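Local coordinates for protein halohydrin dehalogenase (Rhizobium radiobacter, PDB 4IY1) that catalyses the release of halide from vicinal halohydrins to give epoxides, and probably the reverse opening of epoxides by nucleophiles such as cyanide, at residues F129-A134 and V170-P175; L70-I75 and K120-G125; T7-F12 and V28-E33. The protein carries 37 engineered substitutions. All coordinates share one frame; numbering follows the deposited sequence.

How the contacts relate
The three contacts lie in or at the ends of one parallel sheet with the strand order of a Rossmann-like fold. Contact 1 joins two neighbouring strands near the centre of the chain; contact 3 lies about 16 Å away, centre to centre, where the first two strands run out into loops. These two touch through F12, whose CZ lies 3.2 Å from T131 O. Both are at C-terminal strand ends, where short-chain dehydrogenase/reductase relatives place their active site. Contact 2 sits where strands begin, its centre about 22 Å from that of contact 1 and 19 Å from that of contact 3; it touches contact 3 where CD1 of the engineered L70 lies 3.8 Å from A29 CB.

Contact 1 of 3, residues F129-A134 and V170-P175; sequences FITSAA and VFAIAP. Engineered in segment 129-134: A134 (natural residue Thr). Engineered in segment 170-175: A174 (natural residue Gly).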
# COMPACT_ATOMS: atom_id res chain seq x y z
N PHE B 129 -6.26 -1.17 17.70
CA PHE B 129 -7.49 -1.64 17.09
C PHE B 129 -7.22 -3.04 16.52
O PHE B 129 -6.33 -3.23 15.69
CB PHE B 129 -7.86 -0.71 15.92
CG PHE B 129 -8.27 0.69 16.35
CD1 PHE B 129 -8.46 1.67 15.40
CD2 PHE B 129 -8.45 1.01 17.69
CE1 PHE B 129 -8.84 2.96 15.76
CE2 PHE B 129 -8.79 2.30 18.07
CZ PHE B 129 -8.97 3.28 17.11
N ILE B 130 -8.09 -3.99 16.83
CA ILE B 130 -8.08 -5.23 16.08
C ILE B 130 -9.03 -5.18 14.89
O ILE B 130 -10.24 -5.12 15.06
CB ILE B 130 -8.30 -6.47 16.99
CG1 ILE B 130 -7.21 -6.48 18.06
CG2 ILE B 130 -8.15 -7.75 16.18
CD1 ILE B 130 -7.42 -7.51 19.13
N THR B 131 -8.47 -5.05 13.67
CA THR B 131 -9.34 -4.92 12.48
C THR B 131 -9.46 -6.23 11.66
O THR B 131 -9.92 -7.25 12.19
CB THR B 131 -8.96 -3.68 11.61
OG1 THR B 131 -7.69 -3.90 10.98
CG2 THR B 131 -8.82 -2.41 12.55
N SER B 132 -9.04 -6.21 10.39
CA SER B 132 -9.06 -7.41 9.56
C SER B 132 -8.27 -7.22 8.27
O SER B 132 -8.29 -6.14 7.67
CB SER B 132 -10.49 -7.77 9.20
OG SER B 132 -10.49 -8.80 8.24
N ALA B 133 -7.72 -8.34 7.75
CA ALA B 133 -6.94 -8.31 6.52
C ALA B 133 -7.88 -8.33 5.34
O ALA B 133 -7.45 -8.24 4.19
CB ALA B 133 -5.98 -9.49 6.47
N ALA B 134 -9.18 -8.32 5.63
CA ALA B 134 -10.19 -8.14 4.59
C ALA B 134 -10.14 -6.74 3.93
O ALA B 134 -10.41 -6.62 2.76
CB ALA B 134 -11.57 -8.43 5.14
N VAL B 170 -0.25 4.47 18.31
CA VAL B 170 -1.53 3.88 17.89
C VAL B 170 -1.28 2.84 16.77
O VAL B 170 -0.44 3.08 15.92
CB VAL B 170 -2.50 4.97 17.40
CG1 VAL B 170 -3.85 4.40 17.05
CG2 VAL B 170 -2.67 6.11 18.45
N PHE B 171 -1.93 1.68 16.83
CA PHE B 171 -1.61 0.53 15.97
C PHE B 171 -2.92 -0.09 15.53
O PHE B 171 -3.89 -0.08 16.30
CB PHE B 171 -0.86 -0.56 16.75
CG PHE B 171 0.43 -0.11 17.32
CD1 PHE B 171 0.57 0.07 18.68
CD2 PHE B 171 1.55 0.09 16.50
CE1 PHE B 171 1.78 0.44 19.23
CE2 PHE B 171 2.75 0.51 17.03
CZ PHE B 171 2.87 0.69 18.39
N ALA B 172 -2.94 -0.70 14.34
CA ALA B 172 -4.02 -1.65 13.99
C ALA B 172 -3.46 -3.06 13.72
O ALA B 172 -2.40 -3.21 13.13
CB ALA B 172 -4.81 -1.16 12.77
N ILE B 173 -4.18 -4.09 14.16
CA ILE B 173 -3.78 -5.46 13.85
C ILE B 173 -4.83 -6.06 12.95
O ILE B 173 -5.98 -6.16 13.33
CB ILE B 173 -3.62 -6.34 15.11
CG1 ILE B 173 -2.42 -5.89 15.94
CG2 ILE B 173 -3.42 -7.82 14.71
CD1 ILE B 173 -2.40 -6.50 17.35
N ALA B 174 -4.43 -6.43 11.74
CA ALA B 174 -5.38 -6.83 10.72
C ALA B 174 -5.20 -8.35 10.46
O ALA B 174 -4.34 -8.75 9.71
CB ALA B 174 -5.10 -6.05 9.42
N PRO B 175 -5.98 -9.19 11.15
CA PRO B 175 -5.73 -10.62 11.08
C PRO B 175 -6.47 -11.32 9.95
O PRO B 175 -7.41 -10.77 9.37
CB PRO B 175 -6.22 -11.14 12.45
CG PRO B 175 -6.66 -9.93 13.22
CD PRO B 175 -6.90 -8.84 12.23
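F129 and I130 pair in parallel with A172 and I173 as the two strands of a beta-alpha-beta crossover, connected through helix 143-163. F129 N donates to F171 O at 3.0 Å, and F129 O accepts from I173 N at 2.8 Å. I173 O then takes T131 N at 2.7 Å on a more bent path (143°). Beyond the strand, A133 N still reaches P175 O at 2.9 Å, approaching from above the carbonyl plane. Beta-branched I130 and I173 share one face of the sheet, where I130 CG2 meets P175 CG at 4.0 Å, the side chains crossing at about a right angle. On the other face F129 and A172 are neighbours through CB, and the F129 ring leads away to L155 and A156 of the helix. S132 OG, anti to the backbone N (chi1 171°), accepts N of the engineered A134 at 3.0 Å in an ST turn; an alanine here removes that acceptor and would probably leave A134 N without its mate and the turn less firmly held. The S132 side chain also touches R149. A serine just past this strand, facing the crossover helix, is consistent with the active-site layout of the short-chain dehydrogenase/reductase fold.

Contact 2 of 3, residues L70-I75 and K120-G125; sequences LGHVDI and KRRKSG. Engineered in segment 70-75: L70 (natural residue Tyr), H72 (natural residue Gln), I75 (natural residue Val). Engineered in segment 120-125: R121 (natural residue Lys).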
# COMPACT_ATOMS: atom_id res chain seq x y z
N LEU B 70 -9.79 0.75 38.70
CA LEU B 70 -8.44 0.20 38.49
C LEU B 70 -7.36 1.23 38.30
O LEU B 70 -6.21 0.87 38.15
CB LEU B 70 -8.41 -0.79 37.32
CG LEU B 70 -9.30 -2.03 37.46
CD1 LEU B 70 -9.25 -2.95 36.24
CD2 LEU B 70 -8.93 -2.80 38.72
N GLY B 71 -7.72 2.51 38.28
CA GLY B 71 -6.71 3.56 38.20
C GLY B 71 -6.83 4.55 37.04
O GLY B 71 -7.06 5.74 37.26
N HIS B 72 -6.64 4.07 35.82
CA HIS B 72 -6.31 4.92 34.67
C HIS B 72 -5.89 4.02 33.58
O HIS B 72 -5.00 3.19 33.78
CB HIS B 72 -5.15 5.86 34.98
CG HIS B 72 -5.56 7.30 35.19
ND1 HIS B 72 -4.84 8.16 35.95
CD2 HIS B 72 -6.69 8.01 34.76
CE1 HIS B 72 -5.45 9.36 35.97
NE2 HIS B 72 -6.59 9.27 35.24
N VAL B 73 -6.43 4.23 32.39
CA VAL B 73 -6.25 3.26 31.31
C VAL B 73 -4.93 3.52 30.57
O VAL B 73 -4.68 4.63 30.11
CB VAL B 73 -7.44 3.29 30.34
CG1 VAL B 73 -7.23 2.32 29.20
CG2 VAL B 73 -8.74 2.99 31.09
N ASP B 74 -4.04 2.54 30.59
CA ASP B 74 -2.77 2.68 29.89
C ASP B 74 -2.89 2.05 28.52
O ASP B 74 -2.21 2.44 27.59
CB ASP B 74 -1.65 2.03 30.69
CG ASP B 74 -1.40 2.71 32.03
OD1 ASP B 74 -1.81 2.16 33.06
OD2 ASP B 74 -0.73 3.76 32.05
N ILE B 75 -3.72 1.01 28.42
CA ILE B 75 -3.85 0.28 27.17
C ILE B 75 -5.29 0.04 26.79
O ILE B 75 -6.07 -0.51 27.58
CB ILE B 75 -3.08 -1.06 27.22
CG1 ILE B 75 -1.59 -0.83 27.47
CG2 ILE B 75 -3.23 -1.80 25.90
CD1 ILE B 75 -1.00 -1.81 28.46
N LYS B 120 -3.45 11.69 27.03
CA LYS B 120 -2.73 12.89 26.58
C LYS B 120 -2.23 13.70 27.79
O LYS B 120 -1.09 14.16 27.82
CB LYS B 120 -3.63 13.74 25.69
CG LYS B 120 -3.67 13.30 24.22
CD LYS B 120 -4.86 13.88 23.49
CE LYS B 120 -4.77 15.39 23.38
NZ LYS B 120 -5.90 15.97 22.58
N ARG B 121 -3.12 13.93 28.75
CA ARG B 121 -2.70 14.53 30.02
C ARG B 121 -1.49 13.81 30.64
O ARG B 121 -0.50 14.44 30.99
CB ARG B 121 -3.89 14.54 31.02
CG ARG B 121 -5.01 15.51 30.63
CD ARG B 121 -5.95 15.77 31.79
NE ARG B 121 -6.85 14.66 32.04
CZ ARG B 121 -8.04 14.52 31.48
NH1 ARG B 121 -8.52 15.46 30.67
NH2 ARG B 121 -8.76 13.44 31.72
N ARG B 122 -1.54 12.48 30.70
CA ARG B 122 -0.41 11.70 31.22
C ARG B 122 0.75 11.52 30.24
O ARG B 122 1.81 11.02 30.61
CB ARG B 122 -0.89 10.35 31.75
CG ARG B 122 -1.92 10.45 32.87
CD ARG B 122 -2.84 9.23 32.93
NE ARG B 122 -2.12 8.03 33.34
CZ ARG B 122 -1.99 6.93 32.59
NH1 ARG B 122 -2.59 6.82 31.40
NH2 ARG B 122 -1.24 5.92 33.05
N LYS B 123 0.59 12.00 29.00
CA LYS B 123 1.56 11.72 27.97
C LYS B 123 1.98 10.23 28.03
O LYS B 123 3.16 9.91 28.00
CB LYS B 123 2.79 12.62 28.09
CG LYS B 123 2.47 14.11 28.03
CD LYS B 123 2.47 14.58 26.58
CE LYS B 123 1.88 15.98 26.42
NZ LYS B 123 0.39 15.96 26.44
N SER B 124 1.02 9.33 28.19
CA SER B 124 1.31 7.92 28.01
C SER B 124 0.05 7.08 27.80
O SER B 124 -1.01 7.39 28.33
CB SER B 124 2.16 7.38 29.17
OG SER B 124 1.35 6.82 30.18
N GLY B 125 0.18 6.02 27.02
CA GLY B 125 -0.94 5.16 26.70
C GLY B 125 -0.59 4.46 25.39
O GLY B 125 0.38 4.83 24.72
O HOH W 1 0.37 4.48 29.76
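D74 OD2 is gripped from two sources: R122 NH2 meets it in a salt bridge, modelled at a very short 2.4 Å whose exact length is doubtful, and water 1 donates to it at 2.6 Å. The same water lies 2.6 Å from S124 OG, so carboxylate and serine hydroxyl are linked through it. D74 OD1 stays 3.8 Å from R122 NH2 and accepts instead from T3 N, while the carboxylate and guanidinium planes stand 64° apart, with OD2 near the guanidinium plane at its edge. A bend at chi3 (68°) turns the end of the long R122 chain across toward the acid, and the length of an arginine lets its charge span from the helix end to the loop.

Both faces of the guanidinium are met: H72 CB lies 4.0 Å above one, over its centre, and S124 OG 3.7 Å above the opposite one, toward the rim. The engineered H72 also offers its ring face to R122 CD in a CH-pi contact, its plane 29° from that of the guanidinium.

The contact ties the turn between helix 59-70 and strand 75-79 to the one between helix 94-122 and strand 126-130, at the start of two neighbouring parallel strands. Helix 94-122 finishes in a Schellman motif at K123, where K120 O receives both K123 N and, at 2.7 Å, K123 NZ, the two coming from opposite faces of its plane.

G125 passes close by D74, its CA 3.1 Å from D74 O in a CA-H...O contact. A CB at G125 would lie close to that oxygen and, at these backbone angles, would be jammed against the carbonyl of S124. V73 N is held by OE1 of Q118, in the same helix.

Contact 3 of 3, residues T7-F12 and V28-E33; sequences TNVKHF and VACHDE
T7 to H11, in the loop after strand 3-6, meet C30 to D32, at the end of strand 27-30 and just past it, where the H31 ring and carbonyl, and more weakly D32, receive successive peptide N-H groups. H31 ND1 accepts from N8 N at 2.9 Å; the bond is almost straight (173°) and lies within the ring plane, so a side-chain nitrogen takes this N-H and the H31 carbonyl the next, V9 N, at 2.8 Å. The imidazole also rests against T7, with T7 CB 3.5 Å from H31 ND1, and N8 OD1 runs beside it, 3.4 Å from H31 CE1. N8 takes positive phi (47°), which asparagine tolerates well, and its O closes a type I turn with H11 N at 2.9 Å.

D32 faces this turn, CG anti to the backbone N (chi1 -164°), which brings OD2 to K10 N in a weak bond of 3.4 Å. Its OD1 is held by S34 N. The aliphatic part of K10 crosses the carboxylate, CD 3.6 Å from D32 OD1, before NZ goes on to S34 and E40. Water 3 joins H11 NE2 to D32 OD1, H11 ND1 being bonded to S183 OG, and water 2 links N8 OD1, E33 N and, weakly, D32 OD2. Apolar V9 has CG2 3.9 Å from C30 SG.

In cofactor-dependent relatives the loop after the first strand helps bind the dinucleotide. Here V9 packs on M15 and A18 of helix 14-23 and F44 of helix 38-47, H31 touches L62 of helix 59-70, and N79, ending strand 75-79, holds T7 OG1 and N8 ND2.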
# COMPACT_ATOMS: atom_id res chain seq x y z
N THR B 7 -11.93 -5.39 24.78
CA THR B 7 -13.35 -5.48 24.55
C THR B 7 -13.67 -6.82 23.93
O THR B 7 -12.79 -7.48 23.34
CB THR B 7 -13.85 -4.34 23.60
OG1 THR B 7 -13.16 -4.42 22.33
CG2 THR B 7 -13.59 -2.96 24.24
N ASN B 8 -14.95 -7.18 23.96
CA ASN B 8 -15.43 -8.40 23.33
C ASN B 8 -14.55 -9.61 23.67
O ASN B 8 -14.17 -10.39 22.80
CB ASN B 8 -15.57 -8.20 21.82
CG ASN B 8 -16.66 -7.18 21.46
OD1 ASN B 8 -17.73 -7.16 22.07
ND2 ASN B 8 -16.37 -6.32 20.51
N VAL B 9 -14.25 -9.77 24.95
CA VAL B 9 -13.13 -10.58 25.35
C VAL B 9 -13.30 -12.05 25.00
O VAL B 9 -12.31 -12.76 24.84
CB VAL B 9 -12.79 -10.40 26.84
CG1 VAL B 9 -13.82 -11.12 27.71
CG2 VAL B 9 -11.39 -10.93 27.13
N LYS B 10 -14.53 -12.48 24.75
CA LYS B 10 -14.81 -13.89 24.44
C LYS B 10 -14.65 -14.23 22.97
O LYS B 10 -14.86 -15.38 22.58
CB LYS B 10 -16.21 -14.27 24.89
CG LYS B 10 -16.40 -14.24 26.41
CD LYS B 10 -17.85 -14.58 26.77
CE LYS B 10 -17.97 -15.16 28.18
NZ LYS B 10 -19.40 -15.34 28.58
N HIS B 11 -14.30 -13.26 22.14
CA HIS B 11 -14.27 -13.49 20.69
C HIS B 11 -13.05 -12.96 20.03
O HIS B 11 -12.37 -12.07 20.58
CB HIS B 11 -15.51 -12.90 20.02
CG HIS B 11 -16.80 -13.23 20.73
ND1 HIS B 11 -17.52 -14.34 20.46
CD2 HIS B 11 -17.54 -12.51 21.68
CE1 HIS B 11 -18.62 -14.37 21.24
NE2 HIS B 11 -18.62 -13.25 21.99
N PHE B 12 -12.83 -13.40 18.78
CA PHE B 12 -11.81 -12.83 17.89
C PHE B 12 -10.47 -12.79 18.61
O PHE B 12 -9.93 -13.84 18.94
CB PHE B 12 -12.24 -11.42 17.40
CG PHE B 12 -11.53 -10.94 16.13
CD1 PHE B 12 -10.82 -11.83 15.32
CD2 PHE B 12 -11.61 -9.61 15.75
CE1 PHE B 12 -10.23 -11.40 14.13
CE2 PHE B 12 -11.00 -9.16 14.59
CZ PHE B 12 -10.33 -10.06 13.76
N VAL B 28 -5.82 -6.27 33.81
CA VAL B 28 -6.64 -6.31 32.62
C VAL B 28 -8.13 -6.30 32.92
O VAL B 28 -8.69 -7.31 33.35
CB VAL B 28 -6.32 -7.56 31.77
CG1 VAL B 28 -7.03 -7.48 30.42
CG2 VAL B 28 -4.82 -7.67 31.57
N ALA B 29 -8.79 -5.20 32.56
CA ALA B 29 -10.25 -5.15 32.56
C ALA B 29 -10.80 -5.64 31.24
O ALA B 29 -10.23 -5.36 30.17
CB ALA B 29 -10.72 -3.74 32.85
N CYS B 30 -11.88 -6.41 31.32
CA CYS B 30 -12.44 -7.08 30.15
C CYS B 30 -13.87 -6.68 29.95
O CYS B 30 -14.66 -6.64 30.91
CB CYS B 30 -12.40 -8.60 30.32
SG CYS B 30 -10.76 -9.27 30.56
N HIS B 31 -14.25 -6.54 28.69
CA HIS B 31 -15.61 -6.21 28.35
C HIS B 31 -16.17 -7.29 27.48
O HIS B 31 -15.44 -7.96 26.73
CB HIS B 31 -15.66 -4.84 27.68
CG HIS B 31 -16.75 -4.70 26.63
ND1 HIS B 31 -16.69 -5.33 25.44
CD2 HIS B 31 -17.93 -3.97 26.64
CE1 HIS B 31 -17.82 -5.07 24.75
NE2 HIS B 31 -18.57 -4.23 25.47
N ASP B 32 -17.46 -7.57 27.65
CA ASP B 32 -18.17 -8.46 26.76
C ASP B 32 -19.65 -8.19 26.84
O ASP B 32 -20.16 -7.71 27.88
CB ASP B 32 -17.89 -9.93 27.10
CG ASP B 32 -18.28 -10.86 25.99
OD1 ASP B 32 -19.39 -11.42 26.04
OD2 ASP B 32 -17.54 -10.97 25.01
N GLU B 33 -20.34 -8.43 25.73
CA GLU B 33 -21.77 -8.21 25.66
C GLU B 33 -22.45 -9.06 26.74
O GLU B 33 -23.32 -8.60 27.49
CB GLU B 33 -22.28 -8.57 24.26
CG GLU B 33 -23.66 -8.06 23.91
CD GLU B 33 -23.99 -8.21 22.43
OE1 GLU B 33 -23.07 -8.11 21.59
OE2 GLU B 33 -25.19 -8.39 22.09
O HOH W 2 -18.95 -9.39 23.19
O HOH W 3 -20.35 -12.89 24.33